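Local structure of Ala-tRNApro hydrolase ProX (Aeropyrum pernix, 1WDV) at residues K23-T27 against V28-A32; L35-S38 against E39-V43; A84-V87 against V88-T91. The protein probably hydrolyses mischarged aminoacyl-tRNA, most likely alanyl-tRNA(Pro), as a trans-editing factor acting alongside prolyl-tRNA synthetase. One frame throughout, in Å; residues are numbered along the deposited sequence.

Contact 1: K23-T27 against V28-A32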
ATOM      1  N   LYS A  23     -17.627   5.279  -8.712  1.00 14.23           N
ATOM      2  CA  LYS A  23     -16.794   5.227  -9.901  1.00 16.81           C
ATOM      3  C   LYS A  23     -15.371   5.204  -9.362  1.00 17.47           C
ATOM      4  O   LYS A  23     -15.047   5.908  -8.415  1.00 15.06           O
ATOM      5  CB  LYS A  23     -17.008   6.467 -10.770  1.00 19.49           C
ATOM      6  CG  LYS A  23     -18.370   6.451 -11.454  1.00 22.58           C
ATOM      7  CD  LYS A  23     -18.649   7.722 -12.217  1.00 25.66           C
ATOM      8  CE  LYS A  23     -20.034   7.666 -12.853  1.00 26.69           C
ATOM      9  NZ  LYS A  23     -20.229   8.848 -13.744  1.00 34.87           N
ATOM     10  N   PRO A  24     -14.501   4.381  -9.945  1.00 18.78           N
ATOM     11  CA  PRO A  24     -13.137   4.385  -9.403  1.00 16.99           C
ATOM     12  C   PRO A  24     -12.451   5.756  -9.525  1.00 16.39           C
ATOM     13  O   PRO A  24     -12.636   6.474 -10.503  1.00 15.23           O
ATOM     14  CB  PRO A  24     -12.432   3.287 -10.210  1.00 19.26           C
ATOM     15  CG  PRO A  24     -13.224   3.216 -11.497  1.00 22.34           C
ATOM     16  CD  PRO A  24     -14.654   3.443 -11.070  1.00 19.10           C
ATOM     17  N   THR A  25     -11.661   6.129  -8.522  1.00 17.37           N
ATOM     18  CA  THR A  25     -10.990   7.411  -8.622  1.00 17.28           C
ATOM     19  C   THR A  25      -9.796   7.236  -9.527  1.00 16.76           C
ATOM     20  O   THR A  25      -9.221   6.143  -9.617  1.00 20.41           O
ATOM     21  CB  THR A  25     -10.535   7.933  -7.261  1.00 18.64           C
ATOM     22  OG1 THR A  25      -9.770   6.928  -6.573  1.00 21.60           O
ATOM     23  CG2 THR A  25     -11.753   8.291  -6.432  1.00 17.02           C
ATOM     24  N   ARG A  26      -9.433   8.308 -10.196  1.00 18.42           N
ATOM     25  CA  ARG A  26      -8.315   8.270 -11.126  1.00 19.98           C
ATOM     26  C   ARG A  26      -7.079   8.958 -10.580  1.00 17.94           C
ATOM     27  O   ARG A  26      -5.985   8.815 -11.145  1.00 20.68           O
ATOM     28  CB  ARG A  26      -8.721   8.910 -12.464  1.00 23.48           C
ATOM     29  CG  ARG A  26      -9.858   8.213 -13.203  1.00 26.91           C
ATOM     30  CD  ARG A  26     -10.186   8.964 -14.493  1.00 33.32           C
ATOM     31  NE  ARG A  26     -11.359   8.410 -15.162  1.00 37.48           N
ATOM     32  CZ  ARG A  26     -11.854   8.851 -16.316  1.00 36.07           C
ATOM     33  NH1 ARG A  26     -11.274   9.864 -16.948  1.00 40.36           N
ATOM     34  NH2 ARG A  26     -12.944   8.287 -16.830  1.00 35.77           N
ATOM     35  N   THR A  27      -7.247   9.719  -9.500  1.00 14.43           N
ATOM     36  CA  THR A  27      -6.112  10.418  -8.896  1.00 12.67           C
ATOM     37  C   THR A  27      -6.223  10.416  -7.369  1.00 11.19           C
ATOM     38  O   THR A  27      -7.314  10.211  -6.789  1.00  9.98           O
ATOM     39  CB  THR A  27      -6.042  11.900  -9.342  1.00 11.32           C
ATOM     40  OG1 THR A  27      -7.208  12.576  -8.867  1.00  9.78           O
ATOM     41  CG2 THR A  27      -5.990  12.026 -10.873  1.00 12.22           C
ATOM     42  N   VAL A  28      -5.083  10.658  -6.717  1.00 10.32           N
ATOM     43  CA  VAL A  28      -5.059  10.725  -5.262  1.00 10.53           C
ATOM     44  C   VAL A  28      -5.892  11.935  -4.794  1.00  8.99           C
ATOM     45  O   VAL A  28      -6.582  11.872  -3.759  1.00  8.51           O
ATOM     46  CB  VAL A  28      -3.608  10.846  -4.734  1.00 10.90           C
ATOM     47  CG1 VAL A  28      -3.607  11.045  -3.249  1.00  8.66           C
ATOM     48  CG2 VAL A  28      -2.815   9.600  -5.045  1.00 14.83           C
ATOM     49  N   ALA A  29      -5.838  13.037  -5.546  1.00  7.09           N
ATOM     50  CA  ALA A  29      -6.619  14.222  -5.190  1.00  7.12           C
ATOM     51  C   ALA A  29      -8.101  13.859  -5.125  1.00  8.70           C
ATOM     52  O   ALA A  29      -8.807  14.255  -4.193  1.00  7.95           O
ATOM     53  CB  ALA A  29      -6.401  15.355  -6.238  1.00  9.13           C
ATOM     54  N   GLU A  30      -8.572  13.109  -6.123  1.00  8.95           N
ATOM     55  CA  GLU A  30      -9.983  12.745  -6.135  1.00  9.81           C
ATOM     56  C   GLU A  30     -10.361  11.857  -4.952  1.00  8.89           C
ATOM     57  O   GLU A  30     -11.385  12.079  -4.326  1.00  7.91           O
ATOM     58  CB  GLU A  30     -10.316  12.072  -7.470  1.00 11.78           C
ATOM     59  CG  GLU A  30     -11.755  11.610  -7.638  1.00 20.78           C
ATOM     60  CD  GLU A  30     -12.001  11.104  -9.050  1.00 27.42           C
ATOM     61  OE1 GLU A  30     -10.997  10.889  -9.783  1.00 26.19           O
ATOM     62  OE2 GLU A  30     -13.189  10.923  -9.428  1.00 32.29           O
ATOM     63  N   ALA A  31      -9.525  10.867  -4.636  1.00  7.27           N
ATOM     64  CA  ALA A  31      -9.816   9.991  -3.512  1.00  6.97           C
ATOM     65  C   ALA A  31      -9.843  10.793  -2.207  1.00  8.49           C
ATOM     66  O   ALA A  31     -10.735  10.626  -1.357  1.00  9.99           O
ATOM     67  CB  ALA A  31      -8.789   8.921  -3.424  1.00 10.52           C
ATOM     68  N   ALA A  32      -8.887  11.707  -2.044  1.00  7.87           N
ATOM     69  CA  ALA A  32      -8.876  12.481  -0.801  1.00  7.22           C
ATOM     70  C   ALA A  32     -10.138  13.358  -0.664  1.00  6.82           C
ATOM     71  O   ALA A  32     -10.790  13.392   0.389  1.00  7.20           O
ATOM     72  CB  ALA A  32      -7.614  13.346  -0.713  1.00  7.80           C
TER
HETATM   73  O   HOH W   1     -15.252   8.641  -8.177  1.00 22.61           O
HETATM   74  O   HOH W   2     -12.160   9.268 -11.550  1.00 37.15           O
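E30 OE1 accepts the backbone N-H of R26 (OE1 to N 3.0 Å) and a proton from water 2, whose oxygen is 2.7 Å from the same OE1. The first bond is almost perfectly straight, 179° at the hydrogen, although the amide comes in from above the carboxylate plane, 51° out of it. E30 reaches this position because CG stands anti to its backbone N (chi1 179°) and the chain beyond stays extended. On the way the side chains of E30 and T25 run antiparallel past one another, with T25 CG2 against E30 CG at 3.5 Å. Water 2 also donates to P24 O, while water 1 donates to K23 O and, weakly, to E30 OE2, so two waters, one of them weakly held at OE2, join the carboxylate to the carbonyls of K23 and P24.

T27, next after R26, is the N-cap of the helix that starts at V28. T27 OG1 accepts from E30 N at 3.1 Å, the capping bond, and T27 O accepts from A31 N at 3.2 Å as the first regular turn begins. The glutamate bond goes to R26, the residue before the cap. V28 and A32 meanwhile lean on I42. E30 thus serves with both ends: its amide is capped by a hydroxyl, and its carboxylate, probably ionised, accepts the R26 N-H and a water proton beside the start of the helix.

Contact 2: L35-S38 against E39-V43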
ATOM      1  N   LEU A  35     -13.420  11.405   0.166  1.00  7.58           N
ATOM      2  CA  LEU A  35     -13.452  10.915   1.536  1.00 10.22           C
ATOM      3  C   LEU A  35     -13.354  12.048   2.579  1.00  9.83           C
ATOM      4  O   LEU A  35     -13.466  11.822   3.795  1.00 12.35           O
ATOM      5  CB  LEU A  35     -12.310   9.927   1.734  1.00 10.49           C
ATOM      6  CG  LEU A  35     -12.516   8.583   1.067  1.00 16.32           C
ATOM      7  CD1 LEU A  35     -11.224   7.794   1.216  1.00 16.62           C
ATOM      8  CD2 LEU A  35     -13.682   7.832   1.722  1.00 16.32           C
ATOM      9  N   GLY A  36     -13.133  13.272   2.098  1.00 10.11           N
ATOM     10  CA  GLY A  36     -13.043  14.414   2.994  1.00  9.45           C
ATOM     11  C   GLY A  36     -11.778  14.470   3.825  1.00  9.47           C
ATOM     12  O   GLY A  36     -11.765  15.035   4.930  1.00  9.92           O
ATOM     13  N   VAL A  37     -10.706  13.881   3.298  1.00  7.27           N
ATOM     14  CA  VAL A  37      -9.446  13.852   4.015  1.00  6.59           C
ATOM     15  C   VAL A  37      -8.370  14.500   3.182  1.00  5.91           C
ATOM     16  O   VAL A  37      -8.682  15.169   2.214  1.00  6.35           O
ATOM     17  CB  VAL A  37      -9.066  12.400   4.388  1.00  5.81           C
ATOM     18  CG1 VAL A  37     -10.160  11.837   5.310  1.00  8.24           C
ATOM     19  CG2 VAL A  37      -8.937  11.506   3.128  1.00  7.28           C
ATOM     20  N   SER A  38      -7.117  14.337   3.584  1.00  7.13           N
ATOM     21  CA  SER A  38      -6.005  14.936   2.834  1.00  7.52           C
ATOM     22  C   SER A  38      -5.335  13.880   2.005  1.00  6.81           C
ATOM     23  O   SER A  38      -5.556  12.694   2.221  1.00  6.14           O
ATOM     24  CB  SER A  38      -4.964  15.520   3.781  1.00  7.43           C
ATOM     25  OG  SER A  38      -4.307  14.478   4.486  1.00  9.48           O
ATOM     26  N   GLU A  39      -4.506  14.302   1.056  1.00  6.07           N
ATOM     27  CA  GLU A  39      -3.814  13.325   0.233  1.00  7.27           C
ATOM     28  C   GLU A  39      -2.886  12.444   1.051  1.00  8.43           C
ATOM     29  O   GLU A  39      -2.665  11.277   0.702  1.00  7.90           O
ATOM     30  CB  GLU A  39      -2.984  14.009  -0.848  1.00  7.87           C
ATOM     31  CG  GLU A  39      -3.844  14.522  -1.993  1.00  7.33           C
ATOM     32  CD  GLU A  39      -3.015  14.927  -3.190  1.00  9.50           C
ATOM     33  OE1 GLU A  39      -1.834  14.523  -3.265  1.00 14.61           O
ATOM     34  OE2 GLU A  39      -3.539  15.641  -4.059  1.00  8.50           O
ATOM     35  N   SER A  40      -2.343  12.992   2.134  1.00  7.73           N
ATOM     36  CA  SER A  40      -1.436  12.219   2.972  1.00  5.59           C
ATOM     37  C   SER A  40      -2.154  11.055   3.652  1.00  8.56           C
ATOM     38  O   SER A  40      -1.503  10.130   4.136  1.00 10.36           O
ATOM     39  CB  SER A  40      -0.747  13.109   4.024  1.00 10.60           C
ATOM     40  OG  SER A  40      -1.644  13.508   5.053  1.00  8.84           O
ATOM     41  N   GLU A  41      -3.477  11.113   3.689  1.00  6.02           N
ATOM     42  CA  GLU A  41      -4.269  10.020   4.274  1.00  5.19           C
ATOM     43  C   GLU A  41      -4.701   8.966   3.268  1.00  6.55           C
ATOM     44  O   GLU A  41      -5.338   7.972   3.646  1.00  6.79           O
ATOM     45  CB  GLU A  41      -5.494  10.572   4.991  1.00  7.95           C
ATOM     46  CG  GLU A  41      -5.055  11.357   6.214  1.00 11.22           C
ATOM     47  CD  GLU A  41      -6.109  12.328   6.693  1.00  8.76           C
ATOM     48  OE1 GLU A  41      -6.873  11.991   7.622  1.00 10.29           O
ATOM     49  OE2 GLU A  41      -6.165  13.448   6.143  1.00 10.12           O
ATOM     50  N   ILE A  42      -4.411   9.200   1.986  1.00  3.31           N
ATOM     51  CA  ILE A  42      -4.707   8.222   0.927  1.00  7.18           C
ATOM     52  C   ILE A  42      -3.340   7.572   0.672  1.00 10.25           C
ATOM     53  O   ILE A  42      -2.439   8.203   0.096  1.00 13.98           O
ATOM     54  CB  ILE A  42      -5.157   8.889  -0.377  1.00  8.31           C
ATOM     55  CG1 ILE A  42      -6.376   9.778  -0.123  1.00  7.41           C
ATOM     56  CG2 ILE A  42      -5.454   7.811  -1.426  1.00  9.24           C
ATOM     57  CD1 ILE A  42      -7.655   9.051   0.469  1.00  8.90           C
ATOM     58  N   VAL A  43      -3.163   6.323   1.062  1.00  7.10           N
ATOM     59  CA  VAL A  43      -1.846   5.731   0.896  1.00  6.73           C
ATOM     60  C   VAL A  43      -1.755   4.823  -0.306  1.00  9.27           C
ATOM     61  O   VAL A  43      -2.717   4.149  -0.658  1.00 11.08           O
ATOM     62  CB  VAL A  43      -1.422   4.942   2.154  1.00  6.68           C
ATOM     63  CG1 VAL A  43      -1.299   5.889   3.329  1.00  9.85           C
ATOM     64  CG2 VAL A  43      -2.468   3.865   2.483  1.00  8.79           C
TER
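E41 folds back over S38 and V37, and each atom of its side chain has a neighbour there. CB lies 3.5 Å from S38 O, with V37 CG2 a little farther off; CG passes S38 OG at 3.6 Å; and CD lies between S38 OG and V37 CB, the valine crossing the glutamate at a slant. At the tip, OE2 is gripped twice. S38 OG donates to E41 OE2 over 2.7 Å, meeting its anti lone pair, the one away from OE1. S38 N donates to the same OE2 over 2.9 Å, at 156° and from above the carboxylate plane, 44° out of it. S38 can use both donors on one oxygen because its OG stands between the backbone N and the carbonyl carbon (chi1 68°), close to its own N-H. OE1 rests near V37 CG1, and R118 makes a long, weak ion pair with it.

The backbone closes the same loop: E41 N donates to S38 O at 3.0 Å, opening the 3-10 segment 39-41. A glutamate three residues on that accepts from S38 N is the carboxylate half of a capping box; the reciprocal half is absent, E41 N going to S38 O rather than to S38 OG, so this is only part of a capping box.

Next to these polar groups, I42 CD1 packs on V37 CG2 at 3.8 Å and on L35 CD1 at 3.9 Å, beside Y122 of strand 121-124. G36, with positive phi, ends helix 28-35 in a Schellman motif that brings V37 round to this position. With the N-H and hydroxyl of S38 both on OE2 and R118 weakly paired with OE1, the carboxylate is likely to be held as an anion, its rotation fixed by the bonds to OE2.

Contact 3: A84-V87 against V88-T91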
ATOM      1  N   ALA A  84       3.411  -1.142 -14.458  1.00 10.18           N
ATOM      2  CA  ALA A  84       2.008  -1.526 -14.225  1.00  7.45           C
ATOM      3  C   ALA A  84       1.618  -2.964 -14.547  1.00  8.42           C
ATOM      4  O   ALA A  84       0.841  -3.579 -13.805  1.00  8.28           O
ATOM      5  CB  ALA A  84       1.072  -0.545 -14.948  1.00  5.88           C
ATOM      6  N   ASN A  85       2.141  -3.514 -15.640  1.00  9.19           N
ATOM      7  CA  ASN A  85       1.821  -4.889 -15.996  1.00  9.01           C
ATOM      8  C   ASN A  85       2.441  -5.822 -14.959  1.00  8.53           C
ATOM      9  O   ASN A  85       1.866  -6.859 -14.620  1.00  9.41           O
ATOM     10  CB  ASN A  85       2.359  -5.204 -17.403  1.00 11.78           C
ATOM     11  CG  ASN A  85       3.864  -5.111 -17.486  1.00 11.33           C
ATOM     12  OD1 ASN A  85       4.457  -4.109 -17.101  1.00 11.04           O
ATOM     13  ND2 ASN A  85       4.496  -6.158 -18.017  1.00 15.16           N
ATOM     14  N   GLU A  86       3.602  -5.439 -14.434  1.00  7.71           N
ATOM     15  CA  GLU A  86       4.282  -6.261 -13.437  1.00  6.64           C
ATOM     16  C   GLU A  86       3.516  -6.223 -12.127  1.00  9.45           C
ATOM     17  O   GLU A  86       3.450  -7.227 -11.415  1.00  7.30           O
ATOM     18  CB  GLU A  86       5.717  -5.774 -13.223  1.00  7.34           C
ATOM     19  CG  GLU A  86       6.621  -6.007 -14.424  1.00  8.47           C
ATOM     20  CD  GLU A  86       8.015  -5.456 -14.231  1.00 13.37           C
ATOM     21  OE1 GLU A  86       8.134  -4.266 -13.895  1.00 11.57           O
ATOM     22  OE2 GLU A  86       9.003  -6.218 -14.420  1.00 13.98           O
ATOM     23  N   VAL A  87       2.980  -5.046 -11.788  1.00  8.06           N
ATOM     24  CA  VAL A  87       2.200  -4.905 -10.558  1.00  8.01           C
ATOM     25  C   VAL A  87       1.028  -5.907 -10.567  1.00  9.20           C
ATOM     26  O   VAL A  87       0.809  -6.628  -9.597  1.00  9.36           O
ATOM     27  CB  VAL A  87       1.659  -3.458 -10.404  1.00  8.25           C
ATOM     28  CG1 VAL A  87       0.692  -3.353  -9.189  1.00  6.87           C
ATOM     29  CG2 VAL A  87       2.822  -2.495 -10.232  1.00  7.76           C
ATOM     30  N   VAL A  88       0.270  -5.937 -11.655  1.00  8.34           N
ATOM     31  CA  VAL A  88      -0.859  -6.846 -11.733  1.00  8.13           C
ATOM     32  C   VAL A  88      -0.443  -8.306 -11.725  1.00 10.09           C
ATOM     33  O   VAL A  88      -1.022  -9.125 -10.994  1.00  9.86           O
ATOM     34  CB  VAL A  88      -1.696  -6.565 -12.995  1.00  7.66           C
ATOM     35  CG1 VAL A  88      -2.814  -7.589 -13.095  1.00  9.97           C
ATOM     36  CG2 VAL A  88      -2.244  -5.139 -12.924  1.00 10.50           C
ATOM     37  N   GLU A  89       0.577  -8.618 -12.520  1.00  8.04           N
ATOM     38  CA  GLU A  89       1.090  -9.978 -12.627  1.00 10.68           C
ATOM     39  C   GLU A  89       1.614 -10.524 -11.296  1.00  8.69           C
ATOM     40  O   GLU A  89       1.295 -11.636 -10.908  1.00  9.09           O
ATOM     41  CB  GLU A  89       2.219  -9.995 -13.668  1.00 13.93           C
ATOM     42  CG  GLU A  89       3.113 -11.216 -13.681  1.00 20.52           C
ATOM     43  CD  GLU A  89       4.372 -11.020 -14.557  1.00 26.44           C
ATOM     44  OE1 GLU A  89       4.865  -9.866 -14.673  1.00 28.73           O
ATOM     45  OE2 GLU A  89       4.873 -12.019 -15.115  1.00 27.19           O
ATOM     46  N   LEU A  90       2.422  -9.731 -10.589  1.00  7.57           N
ATOM     47  CA  LEU A  90       3.029 -10.220  -9.328  1.00  5.55           C
ATOM     48  C   LEU A  90       2.113 -10.166  -8.095  1.00  7.09           C
ATOM     49  O   LEU A  90       2.349 -10.898  -7.120  1.00  8.28           O
ATOM     50  CB  LEU A  90       4.323  -9.435  -9.046  1.00  5.85           C
ATOM     51  CG  LEU A  90       5.436  -9.539 -10.098  1.00  7.52           C
ATOM     52  CD1 LEU A  90       6.566  -8.557  -9.822  1.00  9.00           C
ATOM     53  CD2 LEU A  90       5.918 -10.986 -10.153  1.00  8.58           C
ATOM     54  N   THR A  91       1.051  -9.351  -8.131  1.00  7.05           N
ATOM     55  CA  THR A  91       0.188  -9.250  -6.958  1.00  6.49           C
ATOM     56  C   THR A  91      -1.172  -9.888  -7.120  1.00  5.19           C
ATOM     57  O   THR A  91      -1.763 -10.357  -6.145  1.00  9.43           O
ATOM     58  CB  THR A  91      -0.089  -7.779  -6.524  1.00  7.95           C
ATOM     59  OG1 THR A  91      -0.859  -7.131  -7.531  1.00  8.79           O
ATOM     60  CG2 THR A  91       1.206  -6.984  -6.329  1.00  8.36           C
TER
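The peptide carbonyl of V87 is met on both faces by T91: OG1 lies 32° to one side of its plane and the backbone N 29° to the other. Both donate to V87 O, T91 OG1 at 2.7 Å and T91 N at 3.1 Å, a bifurcated acceptor in the last turn of alpha helix 84-91. Three regular i to i+4 bonds precede it: V88 N to A84 O, E89 N to N85 O, and L90 N to E86 O, the last being the shortest of these at 2.8 Å. T91 OG1 can fold back because chi1 66° sets it between its own N and carbonyl carbon, and it also accepts from Y93 N just after the helix. A valine in its place would have no hydroxyl, which would probably leave V87 O with the backbone N-H as its one donor here and Y93 N without its mate.

V87 and T91 face I47 of strand 43-50, and E86 and L90 meet L49, so this side of the helix lies over the sheet. The carboxylate of E86 turns outside these two segments: its OE1 accepts from R83 N and forms a salt bridge with R80, and the E89 carboxylate stays apart from it. The side chains also cover carbonyls within the helix: L90 CG rests on E86 O at 3.3 Å, and V88 CG2 lies 3.6 Å from A84 O.

Overall arrangement
From the N terminus, the chain leaves strand 17-20, and contact 1 closes the loop before helix 28-35. Contact 2 follows the end of that helix and closes the turn leading into strand 43-50. Their centres are about 10 Å apart and they touch: A32 O to V37 N is a probable hydrogen bond of 3.0 Å, and A32 CB packs against S38, so contact 1 lies at the start of helix 28-35 and contact 2 at its end, joined through A32. Contact 3 comes after strand 79-81, on helix 84-91, about 24 Å from contact 2 between centres and across the chain's centre. The three run in series, neither nested nor crossed. Strand 43-50 joins contacts 2 and 3: contact 2 leads into it, and contact 3 packs on it.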